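Local coordinates for serine-rich secreted cell wall anchored (LPXTG-motif ) protein (Lactobacillus reuteri ATCC 53608, PDB 5NXK) that probably acts as a cell-wall-anchored adhesin, its beta-solenoid binding region mediating contact between the gut bacterium and its host, at residues G199-S210 with R229-A240. Sequence-based numbering, arbitrary orientation.
Sequences GISTVTVGNNAS and RENHFIVNENAA
Val-203 and Val-205 meet Phe-233 on the inward face of two successive rungs of a right-handed parallel beta-solenoid of the pectate-lyase-like class. Strands 200-205 and 230-235 run nearly parallel with axes 4.7 Å apart, and parallel bridges from Ile-200/Glu-230 to Val-205/Val-235 put like positions opposite one another. Phe-233, whose CG points opposite its backbone N (chi1 -180°), brings CE1 to 3.9 Å from Val-203 CG1, while Val-235 CG2 sits over one ring face, offset toward the rim; Ile-223 and Val-250, from another wall of the coil, also touch Phe-233. The outward face mixes polar and aliphatic side chains. There Ile-200 lies alongside Glu-230, its CD1 3.7 Å from OE2, and Thr-202 OG1 approaches His-232 CD2 obliquely. Glu-230 is held from two sides: Arg-229 makes a side-on salt bridge, NE (2.9 Å) and NH2 both donating to OE2 in the guanidinium plane, whereas His-232 NE2 donates to OE1 at 2.6 Å, close to the ring plane. These bonds should fix the carboxylate's rotation and probably favour its ionised form. Beyond the strands, matching type II turns, Gly-206 to Ala-209 and Asn-236 to Ala-239, stack as well, Asn-208 N donating to Glu-237 O at 3.1 Å. Asn-208 and Asn-238 run side by side, their amide planes 32° apart, and a water links Asn-208 OD1 to Asn-238 ND2. At the turn entrance Val-205 O accepts twice: Asn-236 N comes nearly along the C=O axis, and Asn-236 ND2, at 3.0 Å, lies 53° out of the carbonyl plane.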
loop_
_atom_site.group_PDB
_atom_site.type_symbol
_atom_site.label_atom_id
_atom_site.label_comp_id
_atom_site.label_asym_id
_atom_site.label_seq_id
_atom_site.Cartn_x
_atom_site.Cartn_y
_atom_site.Cartn_z
ATOM N N GLY A 199 6.803 -15.338 1.761
ATOM C CA GLY A 199 6.019 -15.770 0.615
ATOM C C GLY A 199 4.513 -15.627 0.799
ATOM O O GLY A 199 3.717 -16.259 0.094
ATOM N N ILE A 200 4.122 -14.762 1.722
ATOM C CA ILE A 200 2.712 -14.539 2.044
ATOM C C ILE A 200 2.283 -13.132 1.633
ATOM O O ILE A 200 2.972 -12.160 1.947
ATOM C CB ILE A 200 2.462 -14.711 3.553
ATOM C CG1 ILE A 200 2.809 -16.141 3.979
ATOM C CG2 ILE A 200 1.008 -14.363 3.924
ATOM C CD1 ILE A 200 2.853 -16.323 5.493
ATOM N N SER A 201 1.165 -13.029 0.917
ATOM C CA SER A 201 0.618 -11.726 0.540
ATOM C C SER A 201 -0.834 -11.633 0.999
ATOM O O SER A 201 -1.678 -12.410 0.552
ATOM C CB SER A 201 0.711 -11.508 -0.974
ATOM O OG SER A 201 2.065 -11.416 -1.395
ATOM N N THR A 202 -1.133 -10.632 1.824
ATOM C CA THR A 202 -2.432 -10.547 2.505
ATOM C C THR A 202 -3.000 -9.141 2.558
ATOM O O THR A 202 -2.290 -8.212 2.895
ATOM C CB THR A 202 -2.326 -11.058 3.955
ATOM O OG1 THR A 202 -1.942 -12.433 3.938
ATOM C CG2 THR A 202 -3.656 -10.939 4.679
ATOM N N VAL A 203 -4.269 -8.992 2.196
ATOM C CA VAL A 203 -5.024 -7.771 2.480
ATOM C C VAL A 203 -6.110 -8.095 3.486
ATOM O O VAL A 203 -6.853 -9.060 3.293
ATOM C CB VAL A 203 -5.658 -7.175 1.221
ATOM C CG1 VAL A 203 -6.523 -5.938 1.573
ATOM C CG2 VAL A 203 -4.565 -6.818 0.211
ATOM N N THR A 204 -6.186 -7.337 4.577
ATOM C CA THR A 204 -7.276 -7.554 5.535
ATOM C C THR A 204 -8.095 -6.283 5.680
ATOM O O THR A 204 -7.568 -5.182 5.537
ATOM C CB THR A 204 -6.783 -7.961 6.939
ATOM O OG1 THR A 204 -6.079 -6.858 7.537
ATOM C CG2 THR A 204 -5.859 -9.157 6.855
ATOM N N VAL A 205 -9.390 -6.437 5.909
ATOM C CA VAL A 205 -10.238 -5.307 6.251
ATOM C C VAL A 205 -10.834 -5.608 7.633
ATOM O O VAL A 205 -11.551 -6.598 7.802
ATOM C CB VAL A 205 -11.347 -5.078 5.200
ATOM C CG1 VAL A 205 -12.187 -3.849 5.566
ATOM C CG2 VAL A 205 -10.740 -4.915 3.804
ATOM N N GLY A 206 -10.518 -4.783 8.632
ATOM C CA GLY A 206 -10.838 -5.123 10.014
ATOM C C GLY A 206 -12.314 -4.975 10.380
ATOM O O GLY A 206 -13.114 -4.461 9.583
ATOM N N ASN A 207 -12.679 -5.438 11.577
ATOM C CA ASN A 207 -14.048 -5.282 12.073
ATOM C C ASN A 207 -14.565 -3.871 11.926
ATOM O O ASN A 207 -13.880 -2.930 12.294
ATOM C CB ASN A 207 -14.170 -5.657 13.546
ATOM C CG ASN A 207 -14.115 -7.132 13.780
ATOM O OD1 ASN A 207 -13.626 -7.893 12.946
ATOM N ND2 ASN A 207 -14.676 -7.563 14.903
ATOM N N ASN A 208 -15.781 -3.736 11.401
ATOM C CA ASN A 208 -16.454 -2.444 11.288
ATOM C C ASN A 208 -15.679 -1.414 10.493
ATOM O O ASN A 208 -15.929 -0.217 10.624
ATOM C CB ASN A 208 -16.760 -1.873 12.670
ATOM C CG ASN A 208 -17.641 -2.784 13.489
ATOM O OD1 ASN A 208 -17.188 -3.401 14.457
ATOM N ND2 ASN A 208 -18.916 -2.872 13.109
ATOM N N ALA A 209 -14.747 -1.869 9.662
ATOM C CA ALA A 209 -13.988 -0.939 8.825
ATOM C C ALA A 209 -14.631 -0.809 7.459
ATOM O O ALA A 209 -15.459 -1.631 7.075
ATOM C CB ALA A 209 -12.555 -1.395 8.682
ATOM N N SER A 210 -14.231 0.211 6.713
ATOM C CA SER A 210 -14.686 0.345 5.346
ATOM C C SER A 210 -13.480 0.531 4.421
ATOM O O SER A 210 -12.489 1.197 4.762
ATOM C CB SER A 210 -15.708 1.490 5.204
ATOM O OG SER A 210 -15.096 2.735 4.894
ATOM N N ARG A 229 3.597 -18.538 -1.513
ATOM C CA ARG A 229 2.956 -19.662 -0.807
ATOM C C ARG A 229 1.498 -19.383 -0.389
ATOM O O ARG A 229 0.689 -20.303 -0.350
ATOM C CB ARG A 229 3.779 -20.109 0.421
ATOM C CG ARG A 229 3.870 -19.138 1.601
ATOM C CD ARG A 229 4.252 -19.899 2.916
ATOM N NE ARG A 229 3.060 -20.443 3.591
ATOM C CZ ARG A 229 2.797 -21.740 3.763
ATOM N NH1 ARG A 229 3.657 -22.660 3.337
ATOM N NH2 ARG A 229 1.670 -22.120 4.373
ATOM N N GLU A 230 1.167 -18.143 -0.032
ATOM C CA GLU A 230 -0.209 -17.826 0.379
ATOM C C GLU A 230 -0.649 -16.469 -0.156
ATOM O O GLU A 230 0.150 -15.528 -0.266
ATOM C CB GLU A 230 -0.374 -17.792 1.913
ATOM C CG GLU A 230 0.018 -19.056 2.696
ATOM C CD GLU A 230 -0.094 -18.862 4.218
ATOM O OE1 GLU A 230 -0.994 -18.108 4.671
ATOM O OE2 GLU A 230 0.780 -19.389 4.957
ATOM N N ASN A 231 -1.940 -16.376 -0.455
ATOM C CA ASN A 231 -2.567 -15.131 -0.887
ATOM C C ASN A 231 -3.893 -14.996 -0.154
ATOM O O ASN A 231 -4.715 -15.884 -0.247
ATOM C CB ASN A 231 -2.789 -15.130 -2.399
ATOM C CG ASN A 231 -1.484 -15.131 -3.176
ATOM O OD1 ASN A 231 -0.885 -14.078 -3.396
ATOM N ND2 ASN A 231 -1.014 -16.323 -3.553
ATOM N N HIS A 232 -4.115 -13.894 0.549
ATOM C CA HIS A 232 -5.331 -13.767 1.354
ATOM C C HIS A 232 -6.060 -12.464 1.108
ATOM O O HIS A 232 -5.430 -11.425 0.961
ATOM C CB HIS A 232 -5.010 -13.855 2.846
ATOM C CG HIS A 232 -4.418 -15.155 3.269
ATOM N ND1 HIS A 232 -5.189 -16.227 3.687
ATOM C CD2 HIS A 232 -3.130 -15.557 3.394
ATOM C CE1 HIS A 232 -4.403 -17.230 4.014
ATOM N NE2 HIS A 232 -3.142 -16.851 3.843
ATOM N N PHE A 233 -7.387 -12.523 1.057
ATOM C CA PHE A 233 -8.201 -11.313 1.149
ATOM C C PHE A 233 -9.245 -11.598 2.210
ATOM O O PHE A 233 -10.104 -12.473 2.021
ATOM C CB PHE A 233 -8.858 -10.954 -0.187
ATOM C CG PHE A 233 -9.704 -9.695 -0.139
ATOM C CD1 PHE A 233 -9.232 -8.549 0.488
ATOM C CD2 PHE A 233 -10.947 -9.648 -0.766
ATOM C CE1 PHE A 233 -9.989 -7.383 0.519
ATOM C CE2 PHE A 233 -11.716 -8.489 -0.743
ATOM C CZ PHE A 233 -11.241 -7.353 -0.109
ATOM N N ILE A 234 -9.127 -10.917 3.344
ATOM C CA ILE A 234 -9.951 -11.218 4.503
ATOM C C ILE A 234 -10.788 -10.002 4.868
ATOM O O ILE A 234 -10.251 -8.949 5.160
ATOM C CB ILE A 234 -9.108 -11.631 5.720
ATOM C CG1 ILE A 234 -8.241 -12.840 5.381
ATOM C CG2 ILE A 234 -10.014 -11.965 6.902
ATOM C CD1 ILE A 234 -7.225 -13.158 6.448
ATOM N N VAL A 235 -12.102 -10.155 4.830
ATOM C CA VAL A 235 -13.023 -9.098 5.202
ATOM C C VAL A 235 -13.736 -9.523 6.489
ATOM O O VAL A 235 -14.504 -10.480 6.493
ATOM C CB VAL A 235 -14.027 -8.832 4.083
ATOM C CG1 VAL A 235 -15.060 -7.790 4.525
ATOM C CG2 VAL A 235 -13.279 -8.405 2.822
ATOM N N ASN A 236 -13.464 -8.822 7.583
ATOM C CA ASN A 236 -13.952 -9.236 8.894
ATOM C C ASN A 236 -15.397 -8.804 9.184
ATOM O O ASN A 236 -16.040 -8.148 8.355
ATOM C CB ASN A 236 -12.994 -8.720 9.989
ATOM C CG ASN A 236 -11.700 -9.517 10.041
ATOM O OD1 ASN A 236 -11.665 -10.577 10.650
ATOM N ND2 ASN A 236 -10.640 -9.017 9.412
ATOM N N GLU A 237 -15.907 -9.198 10.349
ATOM C CA GLU A 237 -17.306 -8.939 10.694
ATOM C C GLU A 237 -17.696 -7.480 10.567
ATOM O O GLU A 237 -16.952 -6.588 10.981
ATOM C CB GLU A 237 -17.647 -9.401 12.110
ATOM C CG GLU A 237 -17.524 -10.889 12.330
ATOM C CD GLU A 237 -18.073 -11.311 13.679
ATOM O OE1 GLU A 237 -18.350 -10.419 14.515
ATOM O OE2 GLU A 237 -18.205 -12.535 13.906
ATOM N N ASN A 238 -18.857 -7.262 9.953
ATOM C CA ASN A 238 -19.456 -5.939 9.782
ATOM C C ASN A 238 -18.629 -4.954 8.970
ATOM O O ASN A 238 -18.950 -3.772 8.920
ATOM C CB ASN A 238 -19.788 -5.333 11.149
ATOM C CG ASN A 238 -20.656 -6.259 11.996
ATOM O OD1 ASN A 238 -21.590 -6.881 11.491
ATOM N ND2 ASN A 238 -20.342 -6.365 13.278
ATOM N N ALA A 239 -17.587 -5.429 8.303
ATOM C CA ALA A 239 -16.849 -4.540 7.413
ATOM C C ALA A 239 -17.675 -4.234 6.158
ATOM O O ALA A 239 -18.546 -5.014 5.770
ATOM C CB ALA A 239 -15.504 -5.137 7.043
ATOM N N ALA A 240 -17.422 -3.067 5.570
ATOM C CA ALA A 240 -18.053 -2.621 4.334
ATOM C C ALA A 240 -16.986 -2.438 3.264
ATOM O O ALA A 240 -16.040 -1.671 3.438
ATOM C CB ALA A 240 -18.820 -1.313 4.556
HETATM O O HOH W 1 -18.299 -5.619 14.991
HETATM O O HOH W 2 -18.347 -0.892 8.244
#